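Local coordinates for protein involved in catabolism of external DNA (Legionella pneumophila subsp. pneumophila, PDB 2OO3), which probably methylates N6 of a single adenine in 23S ribosomal RNA, with S-adenosyl-L-methionine as the methyl donor, at residues D16-K19 with H20-T24; Q109-S112 with Q113-L116; Y169-K172 with E173-K176; V201-A204 with W205-F209. One frame throughout, in Å; residues are numbered along the deposited sequence.

Contact 1 (D16-K19 with H20-T24); sequences DVIK and HITLT
The side chains of H20 and D16 lie side by side, one turn apart on helix 14-30, a buried helix of this Rossmann-like methyltransferase. H20 CE1 approaches D16 CG to 3.8 Å, with the imidazole and carboxylate planes 32° apart. K19 flanks the same ring: its CG lies 3.8 Å from H20 CD2. Beyond that point the lysine chain bends at chi3 and carries NZ back to D16 OD1 (3.1 Å), a salt bridge in which the oxygen is met nearly along its C-O axis. K19 NZ has a second anionic partner in D166, the predicted proton acceptor, and W197 makes a cation-pi contact with the lysine. D16 OD2 accepts from G12 N, which helps fix the carboxylate. H20, predicted to bind S-adenosyl-L-methionine, hydrogen-bonds through ND1 to Y99 OH, and the rings of Y99 and F105 meet its imidazole. On another side of the helix V17 CG1 touches I21 CD1 at 3.6 Å, and Y83 of helix 81-90 packs on both residues; helix 249-263 covers I18 and T22. With its hydroxyl beside the backbone N (chi1 -64°), T22 folds back on the preceding turn. I18 O thus takes two hydrogen bonds from opposite faces of its carbonyl plane, one from T22 N at 3.0 Å and one from T22 OG1 at 2.8 Å.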
loop_
_atom_site.group_PDB
_atom_site.type_symbol
_atom_site.label_atom_id
_atom_site.label_comp_id
_atom_site.label_asym_id
_atom_site.label_seq_id
_atom_site.Cartn_x
_atom_site.Cartn_y
_atom_site.Cartn_z
ATOM N N ASP A 16 4.689 -0.887 -6.457
ATOM C CA ASP A 16 3.433 -1.637 -6.303
ATOM C C ASP A 16 3.653 -2.956 -5.589
ATOM O O ASP A 16 2.885 -3.344 -4.735
ATOM C CB ASP A 16 2.780 -1.904 -7.659
ATOM C CG ASP A 16 1.804 -0.786 -8.072
ATOM O OD1 ASP A 16 1.640 0.198 -7.303
ATOM O OD2 ASP A 16 1.201 -0.908 -9.174
ATOM N N VAL A 17 4.710 -3.668 -5.951
ATOM C CA VAL A 17 4.932 -4.976 -5.361
ATOM C C VAL A 17 5.100 -4.865 -3.843
ATOM O O VAL A 17 4.371 -5.531 -3.066
ATOM C CB VAL A 17 6.148 -5.707 -5.995
ATOM C CG1 VAL A 17 6.457 -7.012 -5.206
ATOM C CG2 VAL A 17 5.854 -6.028 -7.450
ATOM N N ILE A 18 6.029 -4.006 -3.399
ATOM C CA ILE A 18 6.226 -3.899 -1.956
ATOM C C ILE A 18 5.012 -3.298 -1.230
ATOM O O ILE A 18 4.619 -3.747 -0.136
ATOM C CB ILE A 18 7.549 -3.206 -1.546
ATOM C CG1 ILE A 18 7.667 -3.150 0.004
ATOM C CG2 ILE A 18 7.632 -1.792 -2.085
ATOM C CD1 ILE A 18 7.663 -4.560 0.733
ATOM N N LYS A 19 4.389 -2.303 -1.835
ATOM C CA LYS A 19 3.198 -1.700 -1.225
ATOM C C LYS A 19 2.043 -2.715 -1.079
ATOM O O LYS A 19 1.360 -2.781 -0.033
ATOM C CB LYS A 19 2.823 -0.433 -2.015
ATOM C CG LYS A 19 1.389 -0.209 -2.319
ATOM C CD LYS A 19 1.127 1.031 -3.226
ATOM C CE LYS A 19 2.256 1.345 -4.205
ATOM N NZ LYS A 19 1.876 2.458 -5.124
ATOM N N HIS A 20 1.816 -3.516 -2.113
ATOM C CA HIS A 20 0.681 -4.439 -2.086
ATOM C C HIS A 20 0.921 -5.669 -1.211
ATOM O O HIS A 20 0.006 -6.137 -0.567
ATOM C CB HIS A 20 0.263 -4.828 -3.500
ATOM C CG HIS A 20 -0.363 -3.692 -4.266
ATOM N ND1 HIS A 20 -0.282 -3.588 -5.639
ATOM C CD2 HIS A 20 -1.100 -2.626 -3.850
ATOM C CE1 HIS A 20 -0.945 -2.515 -6.040
ATOM N NE2 HIS A 20 -1.442 -1.910 -4.975
ATOM N N ILE A 21 2.155 -6.168 -1.158
ATOM C CA ILE A 21 2.446 -7.259 -0.240
ATOM C C ILE A 21 2.264 -6.755 1.179
ATOM O O ILE A 21 1.676 -7.472 2.017
ATOM C CB ILE A 21 3.892 -7.809 -0.416
ATOM C CG1 ILE A 21 4.033 -8.373 -1.833
ATOM C CG2 ILE A 21 4.194 -8.875 0.665
ATOM C CD1 ILE A 21 5.488 -8.747 -2.224
ATOM N N THR A 22 2.774 -5.537 1.446
ATOM C CA THR A 22 2.577 -4.871 2.751
ATOM C C THR A 22 1.096 -4.811 3.108
ATOM O O THR A 22 0.702 -5.222 4.193
ATOM C CB THR A 22 3.199 -3.477 2.776
ATOM O OG1 THR A 22 4.629 -3.621 2.612
ATOM C CG2 THR A 22 2.937 -2.787 4.115
ATOM N N LEU A 23 0.279 -4.298 2.195
ATOM C CA LEU A 23 -1.177 -4.296 2.387
ATOM C C LEU A 23 -1.709 -5.700 2.734
ATOM O O LEU A 23 -2.455 -5.857 3.691
ATOM C CB LEU A 23 -1.865 -3.759 1.116
ATOM C CG LEU A 23 -3.398 -3.762 1.107
ATOM C CD1 LEU A 23 -4.016 -2.982 2.292
ATOM C CD2 LEU A 23 -3.919 -3.194 -0.247
ATOM N N THR A 24 -1.318 -6.727 1.971
ATOM C CA THR A 24 -1.836 -8.075 2.233
ATOM C C THR A 24 -1.501 -8.570 3.641
ATOM O O THR A 24 -2.325 -9.256 4.262
ATOM C CB THR A 24 -1.450 -9.138 1.163
ATOM O OG1 THR A 24 -0.062 -9.489 1.266
ATOM C CG2 THR A 24 -1.791 -8.664 -0.282
#

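Contact 2 (Q109-S112 with Q113-L116); sequences QLRS and QDRL
The guanidinium of R111 has the side-chain amide of Q113 stacked on one face and the carboxylate of D114 at its edge. Amide and guanidinium planes are 18° apart, and Q113 NE2 sits 3.6 Å above the arginine plane, offset toward the rim. At the edge R111 binds side-on: NE reaches D114 OD2 at 2.8 Å in an almost straight bond (175°), and NH2 reaches D114 OD1, also at 2.8 Å. Both oxygens use their syn lone pairs, although the carboxylate plane is turned 31° from the guanidinium. D114 OD2 is gripped a second time by R111 N, 2.7 Å away on the anti side. Bends at chi2 and chi3 curl the arginine chain back, which lets backbone and side chain of one residue hold the same oxygen.

These groups sit on a type I beta turn, R111 to D114, that carries the chain from helix 102-109 into strand 115-119. The turn is closed by D114 N to R111 O, and a water donates to both R111 O and D114 O. Next to the turn, L110 CD1 packs on L116 CG at 3.6 Å, near Y39 of the adjoining strand 38-41. The outer ends are tied to the neighbouring loop: R111 NH1 to K33 O, NH2 to K35 O, Q113 NE2 to D34 OD1, and L37 N to D114 OD1. With two guanidinium N-H groups and the backbone amides of R111 and L37 directed at it, the buried carboxylate of D114 is well compensated and probably stays ionised.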
loop_
_atom_site.group_PDB
_atom_site.type_symbol
_atom_site.label_atom_id
_atom_site.label_comp_id
_atom_site.label_asym_id
_atom_site.label_seq_id
_atom_site.Cartn_x
_atom_site.Cartn_y
_atom_site.Cartn_z
ATOM N N GLN A 109 -9.385 -10.003 0.660
ATOM C CA GLN A 109 -9.064 -10.424 2.014
ATOM C C GLN A 109 -10.032 -10.014 3.139
ATOM O O GLN A 109 -10.046 -10.637 4.224
ATOM C CB GLN A 109 -7.679 -9.911 2.347
ATOM C CG GLN A 109 -6.576 -10.881 1.910
ATOM C CD GLN A 109 -5.243 -10.296 2.226
ATOM O OE1 GLN A 109 -4.846 -9.328 1.601
ATOM N NE2 GLN A 109 -4.588 -10.809 3.249
ATOM N N LEU A 110 -10.797 -8.961 2.911
ATOM C CA LEU A 110 -11.731 -8.481 3.920
ATOM C C LEU A 110 -12.980 -9.353 3.983
ATOM O O LEU A 110 -13.144 -10.250 3.149
ATOM C CB LEU A 110 -12.066 -6.995 3.697
ATOM C CG LEU A 110 -10.890 -6.067 4.074
ATOM C CD1 LEU A 110 -11.225 -4.618 3.736
ATOM C CD2 LEU A 110 -10.575 -6.164 5.538
ATOM N N ARG A 111 -13.840 -9.098 4.980
ATOM C CA ARG A 111 -14.989 -9.966 5.248
ATOM C C ARG A 111 -16.307 -9.229 5.007
ATOM O O ARG A 111 -16.337 -7.997 4.921
ATOM C CB ARG A 111 -14.899 -10.475 6.695
ATOM C CG ARG A 111 -13.563 -11.124 6.912
ATOM C CD ARG A 111 -12.994 -10.943 8.269
ATOM N NE ARG A 111 -12.981 -9.570 8.781
ATOM C CZ ARG A 111 -12.804 -9.310 10.072
ATOM N NH1 ARG A 111 -12.614 -10.340 10.895
ATOM N NH2 ARG A 111 -12.828 -8.068 10.550
ATOM N N SER A 112 -17.402 -9.981 4.928
ATOM C CA SER A 112 -18.710 -9.372 4.737
ATOM C C SER A 112 -19.048 -8.386 5.828
ATOM O O SER A 112 -19.790 -7.429 5.572
ATOM C CB SER A 112 -19.806 -10.441 4.653
ATOM O OG SER A 112 -19.727 -11.316 5.763
ATOM N N GLN A 113 -18.511 -8.579 7.045
ATOM C CA GLN A 113 -18.838 -7.640 8.145
ATOM C C GLN A 113 -18.078 -6.304 8.073
ATOM O O GLN A 113 -18.376 -5.368 8.805
ATOM C CB GLN A 113 -18.571 -8.284 9.521
ATOM C CG GLN A 113 -17.069 -8.486 9.753
ATOM C CD GLN A 113 -16.767 -9.277 10.983
ATOM O OE1 GLN A 113 -16.942 -8.768 12.103
ATOM N NE2 GLN A 113 -16.292 -10.530 10.809
ATOM N N ASP A 114 -17.073 -6.220 7.226
ATOM C CA ASP A 114 -16.178 -5.057 7.234
ATOM C C ASP A 114 -16.791 -3.981 6.380
ATOM O O ASP A 114 -17.807 -4.214 5.709
ATOM C CB ASP A 114 -14.772 -5.453 6.730
ATOM C CG ASP A 114 -14.120 -6.510 7.615
ATOM O OD1 ASP A 114 -14.260 -6.405 8.865
ATOM O OD2 ASP A 114 -13.461 -7.454 7.085
ATOM N N ARG A 115 -16.204 -2.796 6.378
ATOM C CA ARG A 115 -16.724 -1.734 5.510
ATOM C C ARG A 115 -15.583 -1.084 4.783
ATOM O O ARG A 115 -14.648 -0.576 5.435
ATOM C CB ARG A 115 -17.468 -0.672 6.322
ATOM C CG ARG A 115 -18.026 0.443 5.493
ATOM C CD ARG A 115 -19.069 1.255 6.272
ATOM N NE ARG A 115 -18.487 1.821 7.484
ATOM C CZ ARG A 115 -18.107 3.090 7.634
ATOM N NH1 ARG A 115 -18.245 3.969 6.642
ATOM N NH2 ARG A 115 -17.586 3.476 8.796
ATOM N N LEU A 116 -15.655 -1.102 3.450
ATOM C CA LEU A 116 -14.598 -0.510 2.606
ATOM C C LEU A 116 -15.085 0.823 2.088
ATOM O O LEU A 116 -16.193 0.942 1.559
ATOM C CB LEU A 116 -14.239 -1.405 1.402
ATOM C CG LEU A 116 -13.578 -2.780 1.654
ATOM C CD1 LEU A 116 -14.583 -3.806 2.176
ATOM C CD2 LEU A 116 -12.892 -3.274 0.373
HETATM O O HOH W 1 -17.264 -5.892 3.532
HETATM O O HOH W 2 -18.057 -11.134 8.162
#

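Contact 3 (Y169-K172 with E173-K176); sequences YERK and EEYK
The carboxylate of E174 is held by the backbone of the loop before it. OE2 takes a nearly straight hydrogen bond (173°) from R171 N at 3.0 Å, on its anti side and 33° out of the carboxylate plane, and a water donates to the same oxygen. Y169 N binds OE1 at 3.1 Å, approaching from well above that plane. The glutamate chain, extended beyond CG, reaches back across the turn to these amides, and its CG lies 3.7 Å over one face of the R171 guanidinium. R171 NH2 finds its salt-bridge partner in E177, while its NH1 meets E173 OE1 through a water. This is the lead-in from strand 161-165 to helix 174-188 of the Rossmann-like fold: a type I beta turn, R171 to E174, is closed by E174 N to R171 O. Y169 closes a D-P-S-Y sequence that starts at D166, the predicted proton acceptor, consistent with a variant of the (D/N)PP(Y/F/W) motif of N6-adenine methyltransferases. The two tyrosine side chains run at about a right angle, but their ring planes are 41° apart, an oblique pairing in which Y169 CD1 sits over the centre of the Y175 ring, 3.6 Å above its plane. Y169 OH is anchored on W197 O of strand 193-200. A water donates to Y169 O at 3.2 Å and also meets Y175 OH.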
loop_
_atom_site.group_PDB
_atom_site.type_symbol
_atom_site.label_atom_id
_atom_site.label_comp_id
_atom_site.label_asym_id
_atom_site.label_seq_id
_atom_site.Cartn_x
_atom_site.Cartn_y
_atom_site.Cartn_z
ATOM N N TYR A 169 2.192 11.994 -5.239
ATOM C CA TYR A 169 3.240 13.010 -5.056
ATOM C C TYR A 169 3.619 13.714 -6.391
ATOM O O TYR A 169 4.783 14.066 -6.588
ATOM C CB TYR A 169 4.504 12.446 -4.389
ATOM C CG TYR A 169 4.230 11.786 -3.066
ATOM C CD1 TYR A 169 4.255 12.514 -1.875
ATOM C CD2 TYR A 169 3.868 10.450 -3.025
ATOM C CE1 TYR A 169 3.956 11.909 -0.648
ATOM C CE2 TYR A 169 3.581 9.824 -1.819
ATOM C CZ TYR A 169 3.611 10.555 -0.646
ATOM O OH TYR A 169 3.354 9.900 0.511
ATOM N N GLU A 170 2.652 13.859 -7.307
ATOM C CA GLU A 170 2.870 14.679 -8.501
ATOM C C GLU A 170 3.057 16.176 -8.142
ATOM O O GLU A 170 3.705 16.892 -8.898
ATOM C CB GLU A 170 1.786 14.468 -9.590
ATOM C CG GLU A 170 0.358 14.852 -9.169
ATOM C CD GLU A 170 -0.668 14.790 -10.325
ATOM O OE1 GLU A 170 -0.639 13.820 -11.138
ATOM O OE2 GLU A 170 -1.511 15.720 -10.417
ATOM N N ARG A 171 2.492 16.636 -7.018
ATOM C CA ARG A 171 2.815 17.976 -6.486
ATOM C C ARG A 171 3.763 17.852 -5.291
ATOM O O ARG A 171 3.568 17.019 -4.400
ATOM C CB ARG A 171 1.569 18.774 -6.087
ATOM C CG ARG A 171 0.532 18.985 -7.243
ATOM C CD ARG A 171 -0.760 19.664 -6.771
ATOM N NE ARG A 171 -1.547 18.808 -5.872
ATOM C CZ ARG A 171 -1.603 18.952 -4.547
ATOM N NH1 ARG A 171 -0.935 19.936 -3.946
ATOM N NH2 ARG A 171 -2.329 18.111 -3.825
ATOM N N LYS A 172 4.785 18.699 -5.281
ATOM C CA LYS A 172 5.750 18.771 -4.199
ATOM C C LYS A 172 5.004 18.990 -2.884
ATOM O O LYS A 172 5.375 18.444 -1.834
ATOM C CB LYS A 172 6.673 19.963 -4.483
ATOM C CG LYS A 172 7.741 20.249 -3.497
ATOM C CD LYS A 172 8.353 21.553 -3.967
ATOM C CE LYS A 172 8.949 22.361 -2.887
ATOM N NZ LYS A 172 9.850 23.384 -3.503
ATOM N N GLU A 173 3.931 19.774 -2.941
ATOM C CA GLU A 173 3.218 20.117 -1.706
ATOM C C GLU A 173 2.588 18.894 -1.022
ATOM O O GLU A 173 2.311 18.936 0.167
ATOM C CB GLU A 173 2.181 21.215 -1.970
ATOM C CG GLU A 173 2.803 22.601 -2.374
ATOM C CD GLU A 173 3.416 22.665 -3.812
ATOM O OE1 GLU A 173 2.985 21.888 -4.712
ATOM O OE2 GLU A 173 4.329 23.527 -4.027
ATOM N N GLU A 174 2.378 17.808 -1.772
ATOM C CA GLU A 174 1.845 16.555 -1.194
ATOM C C GLU A 174 2.712 16.011 -0.058
ATOM O O GLU A 174 2.216 15.329 0.859
ATOM C CB GLU A 174 1.662 15.504 -2.282
ATOM C CG GLU A 174 0.563 15.895 -3.288
ATOM C CD GLU A 174 0.299 14.805 -4.328
ATOM O OE1 GLU A 174 0.002 13.656 -3.913
ATOM O OE2 GLU A 174 0.401 15.102 -5.552
ATOM N N TYR A 175 4.015 16.313 -0.108
ATOM C CA TYR A 175 4.943 15.813 0.908
ATOM C C TYR A 175 4.736 16.494 2.264
ATOM O O TYR A 175 5.209 16.006 3.286
ATOM C CB TYR A 175 6.384 16.036 0.466
ATOM C CG TYR A 175 6.889 15.119 -0.621
ATOM C CD1 TYR A 175 7.480 13.889 -0.304
ATOM C CD2 TYR A 175 6.831 15.503 -1.942
ATOM C CE1 TYR A 175 7.999 13.053 -1.316
ATOM C CE2 TYR A 175 7.312 14.671 -2.965
ATOM C CZ TYR A 175 7.907 13.466 -2.650
ATOM O OH TYR A 175 8.390 12.684 -3.680
ATOM N N LYS A 176 4.070 17.646 2.264
ATOM C CA LYS A 176 3.633 18.267 3.527
ATOM C C LYS A 176 2.138 18.140 3.792
ATOM O O LYS A 176 1.737 18.041 4.961
ATOM C CB LYS A 176 4.091 19.727 3.655
ATOM C CG LYS A 176 3.683 20.612 2.573
ATOM C CD LYS A 176 3.808 22.073 3.032
ATOM C CE LYS A 176 3.018 22.995 2.095
ATOM N NZ LYS A 176 3.841 23.271 0.881
HETATM O O HOH W 3 7.819 13.357 -6.002
HETATM O O HOH W 4 -2.119 15.727 -7.146
HETATM O O HOH W 5 0.237 22.331 -5.005
HETATM O O HOH W 6 4.436 20.931 -7.626
#

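Contact 4 (V201-A204 with W205-F209); sequences VNKA and WTEQF
N202 lays its side chain over one face of the W205 indole; it is the N-cap residue of helix 203-216. The asparagine crosses the indole at about a right angle, yet its amide is only 17° from parallel with the ring. N202 ND2 stands 3.8 Å above the ring plane, offset toward the rim, and N202 CB makes a CH-pi contact 4.2 Å from the centroid of the five-membered ring. The capping bond runs from A204 N to N202 OD1 at 3.1 Å, so one side chain both caps the helix start and covers the tryptophan. With CG anti to the backbone N (chi1 -176°), the amide is placed beside the backbone carbonyl carbon of N202, within reach of the first helical turn. N202 O in turn accepts from T206 N in a nearly straight bond. T206 OG1 reaches back to P199 O at the end of strand 193-200, and a water links the hydroxyl with N202 N. K203 and E207, one turn apart on the exposed surface, form a salt bridge modelled too short for its length to be trusted.

The carbonyl of A204 is gripped twice by Q208. A204 O accepts from Q208 N at 3.1 Å, and from the other face of the carbonyl plane Q208 NE2 comes to 3.0 Å, standing 73° out of that plane.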
loop_
_atom_site.group_PDB
_atom_site.type_symbol
_atom_site.label_atom_id
_atom_site.label_comp_id
_atom_site.label_asym_id
_atom_site.label_seq_id
_atom_site.Cartn_x
_atom_site.Cartn_y
_atom_site.Cartn_z
ATOM N N VAL A 201 12.477 10.064 -4.654
ATOM C CA VAL A 201 12.777 10.719 -5.922
ATOM C C VAL A 201 13.755 11.876 -5.644
ATOM O O VAL A 201 14.735 12.079 -6.364
ATOM C CB VAL A 201 11.498 11.279 -6.590
ATOM C CG1 VAL A 201 11.842 11.976 -7.906
ATOM C CG2 VAL A 201 10.456 10.171 -6.828
ATOM N N ASN A 202 13.473 12.624 -4.590
ATOM C CA ASN A 202 14.373 13.686 -4.153
ATOM C C ASN A 202 14.555 13.465 -2.653
ATOM O O ASN A 202 13.618 13.659 -1.865
ATOM C CB ASN A 202 13.787 15.074 -4.467
ATOM C CG ASN A 202 14.744 16.197 -4.106
ATOM O OD1 ASN A 202 15.535 16.056 -3.178
ATOM N ND2 ASN A 202 14.690 17.307 -4.848
ATOM N N LYS A 203 15.745 13.015 -2.261
ATOM C CA LYS A 203 15.999 12.663 -0.866
ATOM C C LYS A 203 15.589 13.757 0.119
ATOM O O LYS A 203 15.111 13.471 1.202
ATOM C CB LYS A 203 17.485 12.338 -0.623
ATOM C CG LYS A 203 17.741 12.017 0.867
ATOM C CD LYS A 203 18.300 10.602 1.061
ATOM C CE LYS A 203 18.238 10.124 2.537
ATOM N NZ LYS A 203 16.921 9.464 2.854
ATOM N N ALA A 204 15.805 15.012 -0.242
ATOM C CA ALA A 204 15.527 16.102 0.667
ATOM C C ALA A 204 14.022 16.199 0.952
ATOM O O ALA A 204 13.596 16.421 2.084
ATOM C CB ALA A 204 16.043 17.400 0.063
ATOM N N TRP A 205 13.224 16.052 -0.085
ATOM C CA TRP A 205 11.782 16.118 0.063
ATOM C C TRP A 205 11.308 14.950 0.915
ATOM O O TRP A 205 10.506 15.134 1.800
ATOM C CB TRP A 205 11.099 16.049 -1.295
ATOM C CG TRP A 205 11.322 17.255 -2.198
ATOM C CD1 TRP A 205 12.017 18.415 -1.900
ATOM C CD2 TRP A 205 10.811 17.426 -3.516
ATOM N NE1 TRP A 205 11.956 19.289 -2.970
ATOM C CE2 TRP A 205 11.235 18.700 -3.974
ATOM C CE3 TRP A 205 10.013 16.631 -4.359
ATOM C CZ2 TRP A 205 10.902 19.183 -5.228
ATOM C CZ3 TRP A 205 9.678 17.117 -5.610
ATOM C CH2 TRP A 205 10.125 18.393 -6.031
ATOM N N THR A 206 11.785 13.751 0.604
ATOM C CA THR A 206 11.450 12.567 1.403
ATOM C C THR A 206 11.850 12.709 2.893
ATOM O O THR A 206 11.066 12.375 3.784
ATOM C CB THR A 206 12.024 11.289 0.758
ATOM O OG1 THR A 206 11.423 11.119 -0.542
ATOM C CG2 THR A 206 11.702 10.085 1.623
ATOM N N GLU A 207 13.035 13.266 3.165
ATOM C CA GLU A 207 13.471 13.455 4.542
ATOM C C GLU A 207 12.586 14.465 5.295
ATOM O O GLU A 207 12.372 14.326 6.511
ATOM C CB GLU A 207 14.946 13.883 4.612
ATOM C CG GLU A 207 15.974 12.765 4.276
ATOM C CD GLU A 207 15.881 11.559 5.238
ATOM O OE1 GLU A 207 15.514 11.736 6.409
ATOM O OE2 GLU A 207 16.133 10.421 4.823
ATOM N N GLN A 208 12.087 15.486 4.587
ATOM C CA GLN A 208 11.179 16.460 5.214
ATOM C C GLN A 208 9.817 15.839 5.532
ATOM O O GLN A 208 9.209 16.113 6.583
ATOM C CB GLN A 208 11.023 17.701 4.345
ATOM C CG GLN A 208 12.319 18.587 4.337
ATOM C CD GLN A 208 12.290 19.602 3.213
ATOM O OE1 GLN A 208 11.633 20.632 3.333
ATOM N NE2 GLN A 208 12.989 19.308 2.103
ATOM N N PHE A 209 9.347 15.016 4.609
ATOM C CA PHE A 209 8.134 14.201 4.802
ATOM C C PHE A 209 8.324 13.298 6.028
ATOM O O PHE A 209 7.491 13.288 6.949
ATOM C CB PHE A 209 7.900 13.375 3.519
ATOM C CG PHE A 209 6.838 12.287 3.642
ATOM C CD1 PHE A 209 5.497 12.574 3.406
ATOM C CD2 PHE A 209 7.200 10.972 3.967
ATOM C CE1 PHE A 209 4.505 11.552 3.502
ATOM C CE2 PHE A 209 6.216 9.956 4.085
ATOM C CZ PHE A 209 4.880 10.252 3.848
HETATM O O HOH W 7 11.060 12.082 -3.021
#

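Contact 1 lies about 5 Å from the centre of the chain, contacts 2, 3 and 4 at about 17 to 19 Å. Contact 1 holds H20, predicted to bind S-adenosyl-L-methionine, and, through K19, reaches D166, the predicted proton acceptor; Y169 of contact 3 has its side chain about 6 Å from that of D166. Contacts 3 and 4, centres about 10 Å apart, pack helix 174-188 and the loop before it against helix 203-216: Y175 CE2 meets W205 CE3 at 3.6 Å, and Y169 OH meets F209 CE1 at the same distance. Contact 2 lies on the opposite side of the chain's centre from both, yet touches contact 1 through a probable hydrogen bond from Q109 NE2 to T24 O, 2.9 Å.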